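Local coordinates for protein UDP-glucose 6-dehydrogenase (Pyrobaculum islandicum, PDB 3VTF) that probably catalyses the NAD(+)-dependent oxidation of UDP-alpha-D-glucose to UDP-alpha-D-glucuronate, a step of nucleotide-sugar biosynthesis, and binds UDP-glucose, at residues V254-R258 and R427-R433; P394-L398 and Q412-Y418; V356-R360 and A382-D386; R334-G340 and V401-A407. All blocks are in the same frame, centred on the assembly; numbering follows the deposited sequence.

Contact 1 (V254-R258 and R427-R433); sequences VDTYR and RYVKKAR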
loop_
_atom_site.group_PDB
_atom_site.type_symbol
_atom_site.label_atom_id
_atom_site.label_comp_id
_atom_site.label_asym_id
_atom_site.label_seq_id
_atom_site.Cartn_x
_atom_site.Cartn_y
_atom_site.Cartn_z
ATOM N N VAL A 254 14.116 15.519 7.446
ATOM C CA VAL A 254 13.357 14.631 8.315
ATOM C C VAL A 254 13.724 13.151 8.094
ATOM O O VAL A 254 14.148 12.760 6.981
ATOM C CB VAL A 254 11.827 14.834 7.894
ATOM C CG1 VAL A 254 10.989 13.596 8.059
ATOM C CG2 VAL A 254 11.263 16.080 8.583
ATOM N N ASP A 255 13.426 12.326 9.104
ATOM C CA ASP A 255 13.783 10.907 9.101
ATOM C C ASP A 255 12.556 10.085 8.567
ATOM O O ASP A 255 11.560 9.886 9.245
ATOM C CB ASP A 255 14.211 10.416 10.501
ATOM C CG ASP A 255 14.708 8.949 10.469
ATOM O OD1 ASP A 255 14.216 8.084 9.698
ATOM O OD2 ASP A 255 15.705 8.666 11.107
ATOM N N THR A 256 12.669 9.653 7.333
ATOM C CA THR A 256 11.531 8.927 6.664
ATOM C C THR A 256 11.140 7.636 7.417
ATOM O O THR A 256 9.974 7.248 7.429
ATOM C CB THR A 256 12.118 8.475 5.330
ATOM O OG1 THR A 256 12.523 9.674 4.608
ATOM C CG2 THR A 256 11.071 7.695 4.489
ATOM N N TYR A 257 12.125 6.953 8.016
ATOM C CA TYR A 257 11.775 5.714 8.765
ATOM C C TYR A 257 10.940 6.005 9.982
ATOM O O TYR A 257 9.956 5.274 10.292
ATOM C CB TYR A 257 13.049 4.945 9.112
ATOM C CG TYR A 257 13.523 4.042 7.990
ATOM C CD1 TYR A 257 13.449 2.647 8.112
ATOM C CD2 TYR A 257 14.050 4.557 6.859
ATOM C CE1 TYR A 257 13.891 1.784 7.051
ATOM C CE2 TYR A 257 14.494 3.744 5.806
ATOM C CZ TYR A 257 14.355 2.356 5.912
ATOM O OH TYR A 257 14.853 1.589 4.913
ATOM N N ARG A 258 11.222 7.124 10.670
ATOM C CA ARG A 258 10.345 7.471 11.794
ATOM C C ARG A 258 8.928 7.868 11.299
ATOM O O ARG A 258 7.907 7.668 11.962
ATOM C CB ARG A 258 10.961 8.724 12.476
ATOM C CG ARG A 258 10.089 9.284 13.637
ATOM C CD ARG A 258 9.876 8.219 14.756
ATOM N NE ARG A 258 9.487 8.737 16.097
ATOM C CZ ARG A 258 8.962 7.975 17.060
ATOM N NH1 ARG A 258 8.721 6.671 16.863
ATOM N NH2 ARG A 258 8.664 8.491 18.236
ATOM N N ARG A 427 20.505 1.944 2.670
ATOM C CA ARG A 427 19.713 0.966 3.412
ATOM C C ARG A 427 19.359 1.256 4.886
ATOM O O ARG A 427 18.806 0.390 5.525
ATOM C CB ARG A 427 20.345 -0.420 3.314
ATOM C CG ARG A 427 20.484 -0.928 1.903
ATOM C CD ARG A 427 19.136 -1.269 1.295
ATOM N NE ARG A 427 19.286 -1.781 -0.054
ATOM C CZ ARG A 427 18.319 -1.816 -0.955
ATOM N NH1 ARG A 427 17.125 -1.362 -0.671
ATOM N NH2 ARG A 427 18.560 -2.301 -2.152
ATOM N N TYR A 428 19.640 2.457 5.389
ATOM C CA TYR A 428 19.403 2.795 6.792
ATOM C C TYR A 428 20.199 2.004 7.814
ATOM O O TYR A 428 19.700 1.068 8.393
ATOM C CB TYR A 428 17.926 2.734 7.142
ATOM C CG TYR A 428 17.517 3.637 8.265
ATOM C CD1 TYR A 428 17.239 4.963 8.036
ATOM C CD2 TYR A 428 17.385 3.162 9.551
ATOM C CE1 TYR A 428 16.853 5.798 9.050
ATOM C CE2 TYR A 428 17.007 3.993 10.580
ATOM C CZ TYR A 428 16.747 5.314 10.324
ATOM O OH TYR A 428 16.354 6.156 11.322
ATOM N N VAL A 429 21.473 2.344 7.952
ATOM C CA VAL A 429 22.300 1.801 9.014
ATOM C C VAL A 429 22.607 2.889 10.054
ATOM O O VAL A 429 23.339 3.812 9.775
ATOM C CB VAL A 429 23.595 1.230 8.419
ATOM C CG1 VAL A 429 24.501 0.684 9.497
ATOM C CG2 VAL A 429 23.274 0.165 7.386
ATOM N N LYS A 430 22.061 2.742 11.260
ATOM C CA LYS A 430 22.062 3.816 12.292
ATOM C C LYS A 430 23.494 4.236 12.668
ATOM O O LYS A 430 23.800 5.438 12.761
ATOM C CB LYS A 430 21.296 3.365 13.578
ATOM C CG LYS A 430 19.795 3.075 13.401
ATOM C CD LYS A 430 18.978 3.566 14.588
ATOM C CE LYS A 430 17.505 3.775 14.226
ATOM N NZ LYS A 430 16.751 2.490 14.132
ATOM N N LYS A 431 24.373 3.250 12.777
ATOM C CA LYS A 431 25.791 3.502 13.094
ATOM C C LYS A 431 26.517 4.408 12.108
ATOM O O LYS A 431 27.427 5.188 12.533
ATOM C CB LYS A 431 26.607 2.233 13.349
ATOM C CG LYS A 431 27.559 2.477 14.576
ATOM C CD LYS A 431 28.597 1.410 14.708
ATOM C CE LYS A 431 29.708 1.706 15.722
ATOM N NZ LYS A 431 30.763 2.303 14.899
ATOM N N ALA A 432 26.107 4.402 10.843
ATOM C CA ALA A 432 26.774 5.166 9.788
ATOM C C ALA A 432 26.667 6.686 9.961
ATOM O O ALA A 432 27.398 7.425 9.358
ATOM C CB ALA A 432 26.306 4.738 8.406
ATOM N N ARG A 433 25.747 7.121 10.797
ATOM C CA ARG A 433 25.538 8.531 11.093
ATOM C C ARG A 433 26.770 9.177 11.752
ATOM O O ARG A 433 26.899 10.383 11.788
ATOM C CB ARG A 433 24.322 8.717 11.971
ATOM C CG ARG A 433 23.019 8.629 11.236
ATOM C CD ARG A 433 21.932 9.439 11.884
ATOM N NE ARG A 433 20.664 9.204 11.218
ATOM C CZ ARG A 433 20.137 10.001 10.303
ATOM N NH1 ARG A 433 18.982 9.693 9.761
ATOM N NH2 ARG A 433 20.756 11.102 9.944
HETATM O O HOH W 1 16.348 -0.540 4.800
#

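Contact 2 (P394-L398 and Q412-Y418); sequences PQALL and QYEGLDY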
loop_
_atom_site.group_PDB
_atom_site.type_symbol
_atom_site.label_atom_id
_atom_site.label_comp_id
_atom_site.label_asym_id
_atom_site.label_seq_id
_atom_site.Cartn_x
_atom_site.Cartn_y
_atom_site.Cartn_z
ATOM N N PRO A 394 35.282 -5.815 5.407
ATOM C CA PRO A 394 34.516 -4.563 5.103
ATOM C C PRO A 394 35.129 -3.339 5.794
ATOM O O PRO A 394 35.082 -2.231 5.235
ATOM C CB PRO A 394 33.113 -4.887 5.607
ATOM C CG PRO A 394 33.359 -5.882 6.701
ATOM C CD PRO A 394 34.551 -6.707 6.290
ATOM N N GLN A 395 35.759 -3.535 6.972
ATOM C CA GLN A 395 36.444 -2.412 7.668
ATOM C C GLN A 395 37.622 -1.941 6.850
ATOM O O GLN A 395 37.870 -0.724 6.669
ATOM C CB GLN A 395 36.857 -2.756 9.145
ATOM C CG GLN A 395 37.349 -1.494 9.898
ATOM C CD GLN A 395 36.264 -0.407 9.982
ATOM O OE1 GLN A 395 35.253 -0.614 10.571
ATOM N NE2 GLN A 395 36.509 0.742 9.394
ATOM N N ALA A 396 38.364 -2.930 6.323
ATOM C CA ALA A 396 39.493 -2.667 5.467
ATOM C C ALA A 396 39.034 -1.926 4.220
ATOM O O ALA A 396 39.739 -1.053 3.700
ATOM C CB ALA A 396 40.179 -3.977 5.087
ATOM N N LEU A 397 37.852 -2.281 3.715
ATOM C CA LEU A 397 37.290 -1.523 2.554
ATOM C C LEU A 397 37.056 -0.048 2.979
ATOM O O LEU A 397 37.463 0.870 2.287
ATOM C CB LEU A 397 35.976 -2.174 2.041
ATOM C CG LEU A 397 35.224 -1.378 0.937
ATOM C CD1 LEU A 397 34.370 -2.314 0.044
ATOM C CD2 LEU A 397 34.339 -0.265 1.591
ATOM N N LEU A 398 36.405 0.179 4.124
ATOM C CA LEU A 398 36.161 1.584 4.564
ATOM C C LEU A 398 37.461 2.381 4.704
ATOM O O LEU A 398 37.573 3.537 4.260
ATOM C CB LEU A 398 35.446 1.575 5.902
ATOM C CG LEU A 398 34.017 1.080 5.944
ATOM C CD1 LEU A 398 33.464 1.117 7.344
ATOM C CD2 LEU A 398 33.265 2.061 5.025
ATOM N N GLN A 412 26.465 -7.428 9.868
ATOM C CA GLN A 412 27.821 -7.033 10.249
ATOM C C GLN A 412 28.179 -5.577 9.914
ATOM O O GLN A 412 29.204 -5.018 10.378
ATOM C CB GLN A 412 28.867 -7.968 9.645
ATOM C CG GLN A 412 29.148 -7.840 8.149
ATOM C CD GLN A 412 29.894 -9.082 7.617
ATOM O OE1 GLN A 412 29.373 -10.205 7.731
ATOM N NE2 GLN A 412 31.089 -8.896 7.041
ATOM N N TYR A 413 27.410 -4.952 9.044
ATOM C CA TYR A 413 27.662 -3.562 8.681
ATOM C C TYR A 413 27.323 -2.569 9.802
ATOM O O TYR A 413 27.834 -1.478 9.843
ATOM C CB TYR A 413 27.013 -3.184 7.344
ATOM C CG TYR A 413 27.609 -3.889 6.142
ATOM C CD1 TYR A 413 28.804 -4.573 6.229
ATOM C CD2 TYR A 413 26.963 -3.867 4.922
ATOM C CE1 TYR A 413 29.342 -5.208 5.141
ATOM C CE2 TYR A 413 27.496 -4.499 3.831
ATOM C CZ TYR A 413 28.674 -5.167 3.948
ATOM O OH TYR A 413 29.186 -5.785 2.860
ATOM N N GLU A 414 26.409 -2.955 10.670
ATOM C CA GLU A 414 25.966 -2.101 11.748
ATOM C C GLU A 414 27.071 -1.810 12.765
ATOM O O GLU A 414 26.998 -0.853 13.504
ATOM C CB GLU A 414 24.713 -2.665 12.398
ATOM C CG GLU A 414 23.438 -2.232 11.704
ATOM C CD GLU A 414 22.986 -0.840 12.102
ATOM O OE1 GLU A 414 23.807 -0.027 12.622
ATOM O OE2 GLU A 414 21.791 -0.564 11.909
ATOM N N GLY A 415 28.059 -2.679 12.823
ATOM C CA GLY A 415 29.131 -2.559 13.774
ATOM C C GLY A 415 30.421 -1.984 13.251
ATOM O O GLY A 415 31.424 -2.062 13.929
ATOM N N LEU A 416 30.420 -1.452 12.038
ATOM C CA LEU A 416 31.654 -0.960 11.484
ATOM C C LEU A 416 32.012 0.485 11.971
ATOM O O LEU A 416 31.145 1.192 12.530
ATOM C CB LEU A 416 31.603 -0.981 9.932
ATOM C CG LEU A 416 31.389 -2.328 9.203
ATOM C CD1 LEU A 416 31.314 -2.084 7.680
ATOM C CD2 LEU A 416 32.622 -3.208 9.513
ATOM N N ASP A 417 33.225 0.934 11.640
ATOM C CA ASP A 417 33.676 2.258 12.080
ATOM C C ASP A 417 33.648 3.159 10.878
ATOM O O ASP A 417 34.498 3.096 10.031
ATOM C CB ASP A 417 35.093 2.174 12.672
ATOM C CG ASP A 417 35.576 3.523 13.204
ATOM O OD1 ASP A 417 34.843 4.548 13.074
ATOM O OD2 ASP A 417 36.704 3.597 13.685
ATOM N N TYR A 418 32.629 3.997 10.788
ATOM C CA TYR A 418 32.456 4.869 9.636
ATOM C C TYR A 418 33.023 6.265 9.878
ATOM O O TYR A 418 32.803 7.153 9.081
ATOM C CB TYR A 418 30.983 5.012 9.249
ATOM C CG TYR A 418 30.277 3.742 8.842
ATOM C CD1 TYR A 418 30.276 3.310 7.529
ATOM C CD2 TYR A 418 29.587 2.996 9.773
ATOM C CE1 TYR A 418 29.625 2.156 7.166
ATOM C CE2 TYR A 418 28.937 1.846 9.420
ATOM C CZ TYR A 418 28.956 1.433 8.115
ATOM O OH TYR A 418 28.300 0.288 7.783
#

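Contact 3 (V356-R360 and A382-D386); sequences VEVAR and AVLGD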
loop_
_atom_site.group_PDB
_atom_site.type_symbol
_atom_site.label_atom_id
_atom_site.label_comp_id
_atom_site.label_asym_id
_atom_site.label_seq_id
_atom_site.Cartn_x
_atom_site.Cartn_y
_atom_site.Cartn_z
ATOM N N VAL A 356 25.339 -3.908 -7.294
ATOM C CA VAL A 356 26.008 -4.109 -8.650
ATOM C C VAL A 356 25.724 -2.909 -9.531
ATOM O O VAL A 356 26.659 -2.363 -10.191
ATOM C CB VAL A 356 25.570 -5.471 -9.307
ATOM C CG1 VAL A 356 26.093 -5.612 -10.723
ATOM C CG2 VAL A 356 26.044 -6.652 -8.431
ATOM N N GLU A 357 24.471 -2.469 -9.548
ATOM C CA GLU A 357 24.054 -1.309 -10.373
ATOM C C GLU A 357 24.820 -0.070 -9.947
ATOM O O GLU A 357 25.265 0.709 -10.815
ATOM C CB GLU A 357 22.566 -0.904 -10.203
ATOM C CG GLU A 357 21.623 -1.446 -11.247
ATOM C CD GLU A 357 22.174 -1.396 -12.642
ATOM O OE1 GLU A 357 22.210 -0.282 -13.228
ATOM O OE2 GLU A 357 22.576 -2.481 -13.133
ATOM N N VAL A 358 24.889 0.156 -8.620
ATOM C CA VAL A 358 25.686 1.302 -8.104
ATOM C C VAL A 358 27.189 1.167 -8.511
ATOM O O VAL A 358 27.770 2.151 -8.945
ATOM C CB VAL A 358 25.488 1.502 -6.585
ATOM C CG1 VAL A 358 26.549 2.450 -6.040
ATOM C CG2 VAL A 358 24.072 2.094 -6.364
ATOM N N ALA A 359 27.777 -0.023 -8.395
ATOM C CA ALA A 359 29.193 -0.244 -8.819
ATOM C C ALA A 359 29.342 0.169 -10.295
ATOM O O ALA A 359 30.233 0.965 -10.644
ATOM C CB ALA A 359 29.636 -1.705 -8.592
ATOM N N ARG A 360 28.423 -0.289 -11.142
ATOM C CA ARG A 360 28.473 0.089 -12.575
ATOM C C ARG A 360 28.353 1.565 -12.797
ATOM O O ARG A 360 29.157 2.191 -13.539
ATOM C CB ARG A 360 27.368 -0.593 -13.365
ATOM C CG ARG A 360 27.522 -2.090 -13.514
ATOM C CD ARG A 360 26.505 -2.533 -14.594
ATOM N NE ARG A 360 26.355 -3.994 -14.647
ATOM C CZ ARG A 360 25.312 -4.666 -14.138
ATOM N NH1 ARG A 360 24.293 -4.037 -13.535
ATOM N NH2 ARG A 360 25.287 -5.976 -14.199
ATOM N N ALA A 382 31.350 -12.999 -11.161
ATOM C CA ALA A 382 30.752 -13.553 -12.400
ATOM C C ALA A 382 30.190 -12.450 -13.270
ATOM O O ALA A 382 30.223 -12.564 -14.470
ATOM C CB ALA A 382 29.685 -14.605 -12.118
ATOM N N VAL A 383 29.687 -11.370 -12.653
ATOM C CA VAL A 383 29.115 -10.262 -13.370
ATOM C C VAL A 383 30.068 -9.083 -13.607
ATOM O O VAL A 383 30.082 -8.518 -14.696
ATOM C CB VAL A 383 27.772 -9.766 -12.718
ATOM C CG1 VAL A 383 27.243 -8.543 -13.471
ATOM C CG2 VAL A 383 26.745 -10.891 -12.726
ATOM N N LEU A 384 30.829 -8.676 -12.594
ATOM C CA LEU A 384 31.679 -7.499 -12.709
ATOM C C LEU A 384 33.133 -7.821 -13.135
ATOM O O LEU A 384 33.877 -6.912 -13.486
ATOM C CB LEU A 384 31.710 -6.772 -11.351
ATOM C CG LEU A 384 30.347 -6.212 -10.939
ATOM C CD1 LEU A 384 30.386 -5.902 -9.449
ATOM C CD2 LEU A 384 30.079 -4.947 -11.714
ATOM N N GLY A 385 33.531 -9.093 -13.080
ATOM C CA GLY A 385 34.935 -9.493 -13.349
ATOM C C GLY A 385 35.954 -8.601 -12.626
ATOM O O GLY A 385 35.743 -8.138 -11.478
ATOM N N ASP A 386 37.056 -8.322 -13.314
ATOM C CA ASP A 386 38.130 -7.543 -12.741
ATOM C C ASP A 386 37.864 -6.020 -12.795
ATOM O O ASP A 386 38.778 -5.217 -12.563
ATOM C CB ASP A 386 39.436 -7.861 -13.501
ATOM C CG ASP A 386 39.309 -7.601 -15.019
ATOM O OD1 ASP A 386 39.292 -6.418 -15.470
ATOM O OD2 ASP A 386 39.198 -8.588 -15.769
#

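Contact 4 (R334-G340 and V401-A407); sequences RHVGVLG and VEGVIIA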
loop_
_atom_site.group_PDB
_atom_site.type_symbol
_atom_site.label_atom_id
_atom_site.label_comp_id
_atom_site.label_asym_id
_atom_site.label_seq_id
_atom_site.Cartn_x
_atom_site.Cartn_y
_atom_site.Cartn_z
ATOM N N ARG A 334 38.534 8.720 -8.132
ATOM C CA ARG A 334 38.355 8.709 -6.681
ATOM C C ARG A 334 38.157 7.284 -6.197
ATOM O O ARG A 334 37.667 6.458 -6.915
ATOM C CB ARG A 334 37.199 9.648 -6.304
ATOM C CG ARG A 334 37.492 10.544 -5.141
ATOM C CD ARG A 334 38.599 11.547 -5.421
ATOM N NE ARG A 334 38.030 12.586 -6.269
ATOM C CZ ARG A 334 37.453 13.688 -5.802
ATOM N NH1 ARG A 334 37.392 13.859 -4.487
ATOM N NH2 ARG A 334 36.929 14.588 -6.650
ATOM N N HIS A 335 38.562 6.993 -4.976
ATOM C CA HIS A 335 38.510 5.679 -4.437
ATOM C C HIS A 335 37.189 5.591 -3.700
ATOM O O HIS A 335 37.019 6.240 -2.674
ATOM C CB HIS A 335 39.668 5.505 -3.422
ATOM C CG HIS A 335 41.019 5.182 -4.045
ATOM N ND1 HIS A 335 41.753 6.088 -4.727
ATOM C CD2 HIS A 335 41.764 4.013 -4.032
ATOM C CE1 HIS A 335 42.897 5.514 -5.148
ATOM N NE2 HIS A 335 42.894 4.244 -4.730
ATOM N N VAL A 336 36.292 4.718 -4.155
ATOM C CA VAL A 336 34.887 4.630 -3.612
ATOM C C VAL A 336 34.494 3.176 -3.396
ATOM O O VAL A 336 34.807 2.335 -4.219
ATOM C CB VAL A 336 33.888 5.272 -4.611
ATOM C CG1 VAL A 336 32.475 5.065 -4.104
ATOM C CG2 VAL A 336 34.260 6.766 -4.890
ATOM N N GLY A 337 33.874 2.870 -2.259
ATOM C CA GLY A 337 33.457 1.515 -1.964
ATOM C C GLY A 337 31.950 1.288 -2.080
ATOM O O GLY A 337 31.120 2.210 -1.873
ATOM N N VAL A 338 31.579 0.031 -2.306
ATOM C CA VAL A 338 30.205 -0.342 -2.187
ATOM C C VAL A 338 30.178 -1.441 -1.182
ATOM O O VAL A 338 30.752 -2.503 -1.432
ATOM C CB VAL A 338 29.623 -0.848 -3.539
ATOM C CG1 VAL A 338 28.194 -1.369 -3.366
ATOM C CG2 VAL A 338 29.799 0.200 -4.610
ATOM N N LEU A 339 29.425 -1.229 -0.097
ATOM C CA LEU A 339 29.143 -2.220 0.914
ATOM C C LEU A 339 27.854 -2.944 0.599
ATOM O O LEU A 339 26.771 -2.381 0.822
ATOM C CB LEU A 339 29.060 -1.627 2.341
ATOM C CG LEU A 339 30.428 -1.192 2.920
ATOM C CD1 LEU A 339 30.279 -0.427 4.258
ATOM C CD2 LEU A 339 31.339 -2.422 3.044
ATOM N N GLY A 340 27.950 -4.190 0.090
ATOM C CA GLY A 340 26.733 -4.984 -0.131
ATOM C C GLY A 340 26.515 -5.173 -1.653
ATOM O O GLY A 340 26.436 -4.198 -2.382
ATOM N N VAL A 401 38.806 3.620 1.231
ATOM C CA VAL A 401 38.087 4.492 0.272
ATOM C C VAL A 401 37.851 5.885 0.849
ATOM O O VAL A 401 37.798 6.057 2.063
ATOM C CB VAL A 401 36.721 3.857 -0.179
ATOM C CG1 VAL A 401 36.953 2.539 -0.883
ATOM C CG2 VAL A 401 35.808 3.615 1.007
ATOM N N GLU A 402 37.646 6.869 -0.002
ATOM C CA GLU A 402 37.221 8.206 0.469
ATOM C C GLU A 402 35.701 8.260 0.770
ATOM O O GLU A 402 35.256 8.812 1.804
ATOM C CB GLU A 402 37.572 9.237 -0.591
ATOM C CG GLU A 402 38.936 8.931 -1.223
ATOM C CD GLU A 402 39.266 9.865 -2.361
ATOM O OE1 GLU A 402 38.887 11.066 -2.261
ATOM O OE2 GLU A 402 39.860 9.397 -3.358
ATOM N N GLY A 403 34.927 7.623 -0.110
ATOM C CA GLY A 403 33.447 7.631 -0.018
ATOM C C GLY A 403 32.885 6.221 -0.151
ATOM O O GLY A 403 33.512 5.303 -0.689
ATOM N N VAL A 404 31.735 5.990 0.420
ATOM C CA VAL A 404 31.176 4.653 0.379
ATOM C C VAL A 404 29.618 4.741 0.207
ATOM O O VAL A 404 28.947 5.665 0.671
ATOM C CB VAL A 404 31.610 3.809 1.617
ATOM C CG1 VAL A 404 30.890 4.291 2.858
ATOM C CG2 VAL A 404 31.217 2.354 1.469
ATOM N N ILE A 405 29.063 3.751 -0.468
ATOM C CA ILE A 405 27.604 3.644 -0.575
ATOM C C ILE A 405 27.268 2.310 -0.004
ATOM O O ILE A 405 27.855 1.283 -0.443
ATOM C CB ILE A 405 27.139 3.704 -2.076
ATOM C CG1 ILE A 405 27.347 5.108 -2.640
ATOM C CG2 ILE A 405 25.662 3.314 -2.171
ATOM C CD1 ILE A 405 27.200 5.299 -4.181
ATOM N N ILE A 406 26.370 2.324 0.966
ATOM C CA ILE A 406 25.887 1.135 1.633
ATOM C C ILE A 406 24.681 0.639 0.825
ATOM O O ILE A 406 23.682 1.340 0.773
ATOM C CB ILE A 406 25.442 1.440 3.068
ATOM C CG1 ILE A 406 26.621 2.087 3.913
ATOM C CG2 ILE A 406 24.898 0.151 3.747
ATOM C CD1 ILE A 406 26.161 2.382 5.374
ATOM N N ALA A 407 24.777 -0.558 0.231
ATOM C CA ALA A 407 23.746 -1.037 -0.696
ATOM C C ALA A 407 22.996 -2.275 -0.217
ATOM O O ALA A 407 21.914 -2.569 -0.720
ATOM C CB ALA A 407 24.385 -1.272 -2.118
#

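Contact 1 (V254-R258 and R427-R433)
The rings of Tyr257 and Tyr428 lie face over face in an offset stack, with centroids 4.1 Å apart and planes 20° from parallel. The stack joins the N-terminus of helix 256-264, in the central domain, to the loop before the last strand of the Rossmann-like UDP-binding domain. The side chains run past each other in opposite directions, which places each CB over the other ring; Tyr428 CB is 4.0 Å from the Tyr257 centroid. At the edge of the Tyr428 ring, in its plane, sit Lys430 NZ and Asp255 OD2; the syn lone pair of OD2 accepts a 2.6 Å hydrogen bond from Tyr428 OH. Aspartate suits this place because its second oxygen caps the helix: OD1 of Asp255, the N-cap residue, accepts from Arg258 N at 3.3 Å and weakly from Tyr257 N. Arg433 NH1 adds a long salt bridge to Asp255 OD2 (3.7 Å), while Arg433 NH2 pairs with the C-terminal carboxylate of Ala444. Tyr257 OH is hydrogen-bonded to Ala276 O. A water donates to Tyr257 OH at 2.6 Å and also to Arg427 O at 2.7 Å, the carbonyl of a residue whose side chain touches bound UDP-glucose.

Contact 2 (P394-L398 and Q412-Y418)
Leu416 packs against the first turn of helix 394-400, the helix of the crossover that carries the chain from strand 389-390 to strand 403-406 in the Rossmann-like UDP-binding domain. Its CB lies 3.8 Å from Leu398 CD1 and also faces the amide oxygen of Gln395. Beyond CG the chain forks: Leu416 CD1 reaches Pro394 CB (3.9 Å) and the CD1 methyl of Leu398, whereas Leu416 CD2 lies against Pro394 CG. A branched leucine thus fills the notch between residues one turn apart on the helix. Proline is well placed in the first turn, where no earlier carbonyl calls for its missing N-H, and its CB also meets Tyr413 CE1 at 3.8 Å.

Beside this apolar patch, the amide of Gln395 pairs with both backbone groups of Asp417. A bend at chi2 (60°) turns the amide so that its OE1 accepts from Asp417 N at 2.8 Å, in the carbonyl plane and on a lone pair. Its NE2 donates to Asp417 O at 3.2 Å, nearly straight at 166°, and is shared with Asp399 OD1. Glutamine is apt here, having a donor and an acceptor side by side. Leu398 CD1 makes an off-centre CH-pi contact with the Tyr418 ring, and Tyr418 OH reaches back within its own segment to donate to Tyr413 O at 2.8 Å.

Contact 3 (V356-R360 and A382-D386)
Val356 and Leu384 mark the nearest backbone approach, CA to CA 7.8 Å, where helix 354-364 passes the last turn of helix 377-384 just before Gly385 leaves helical geometry with a positive phi of 46°. No hydrogen bond spans the gap, and the seam is made largely by aliphatic side chains. Val356 sets its CG1 anti to the backbone N (chi1 173°), and this methyl serves two partners: it lies 4.2 Å from Val383 CG1 and 4.2 Å from Leu384 CD2. Val356 and Leu384 run alongside each other pointing opposite ways, whereas Val383 comes in nearly perpendicular to Val356. One turn along, Ala359 CB meets the other branch of Leu384, CD1, at 4.3 Å; alanine is small enough to let the leucine reach in beside the helix. Arg360 lies at the exposed side. Its aliphatic CG touches Leu384 CD2, and its extended chain brings NH2 to 3.3 Å from Val383 CG1, which meets the guanidinium obliquely. One face of the same group is covered by Val356 CG1, offset from its middle, a place where arginine suits because its long chain can lie along apolar neighbours. These helices follow strands 335-339 and 368-372 in turn; neighbouring helices of two successive beta-alpha-beta units packed side by side are characteristic of a Rossmann-like fold.

Contact 4 (R334-G340 and V401-A407)
Two adjacent parallel strands at the middle of the UDP-binding domain's sheet, 335-339 and 403-406, meet here, with Gly337 pairing with Val404 at a CA separation of 4.5 Å. The strands run 18° from parallel. As a parallel ladder requires, alternate residues of each strand supply both bonds: Gly337 N donates to Gly403 O at 2.9 Å and Gly337 O accepts from Ile405 N, after which Leu339 N donates to Ile405 O and Leu339 O receives Ala407 N at 2.8 Å.

Glu402 extends the pattern with both its backbone and its side chain. Its backbone N donates to His335 O, and its OE2 accepts from His335 N at 3.2 Å, almost straight at 173° but approached from above the carboxylate plane. Glu402 OE1 lies at the edge of the Arg334 guanidinium, only a long salt bridge to NH1 (3.9 Å); Arg334 NH1 also donates to Leu328 O.

The strand order is the 3-2-1-4-5-6 of a Rossmann-like fold, and 335-339 and 403-406 are its central neighbours, where the helices switch from one face to the other. Val336, Val338 and Ile405 accordingly look toward helix 354-364, while Leu339 and Val404 look toward helix 394-400, Leu339 CG meeting Val404 CG2 at 3.9 Å. Branched aliphatics fill both faces. Gly337 leaves space for Val401, whose CG1 lies 3.4 Å from Gly337 N. At the C-terminal end Gly340, with a positive phi of 112°, takes backbone angles at which a CB would jam against the carbonyl O of Leu339 and crowd Ala407, and Ala407 CB rests 3.6 Å from Gly340 O.

How the contacts relate
Contact 4 is the buried core, a backbone-bonded pair of strands, and contacts 2 and 3 cover opposite faces of it. Contact 3 touches it where Val358 meets Ile405 and Val338, and joins helices by mostly aliphatic packing, without a hydrogen bond between its segments. Contact 2 touches it through Tyr413 on Leu339 and mixes such packing with a glutamine amide that binds backbone. Contact 1 lies at the surface and differs in kind: aromatic stacking, a tyrosine-to-carboxylate hydrogen bond and a bridging water join the central domain to the UDP-binding domain. It still meets contact 4 through Arg427 NE and Ala407 O, and contact 2 through Lys431 NZ and Leu416 O. Contacts 2 and 3 do not touch.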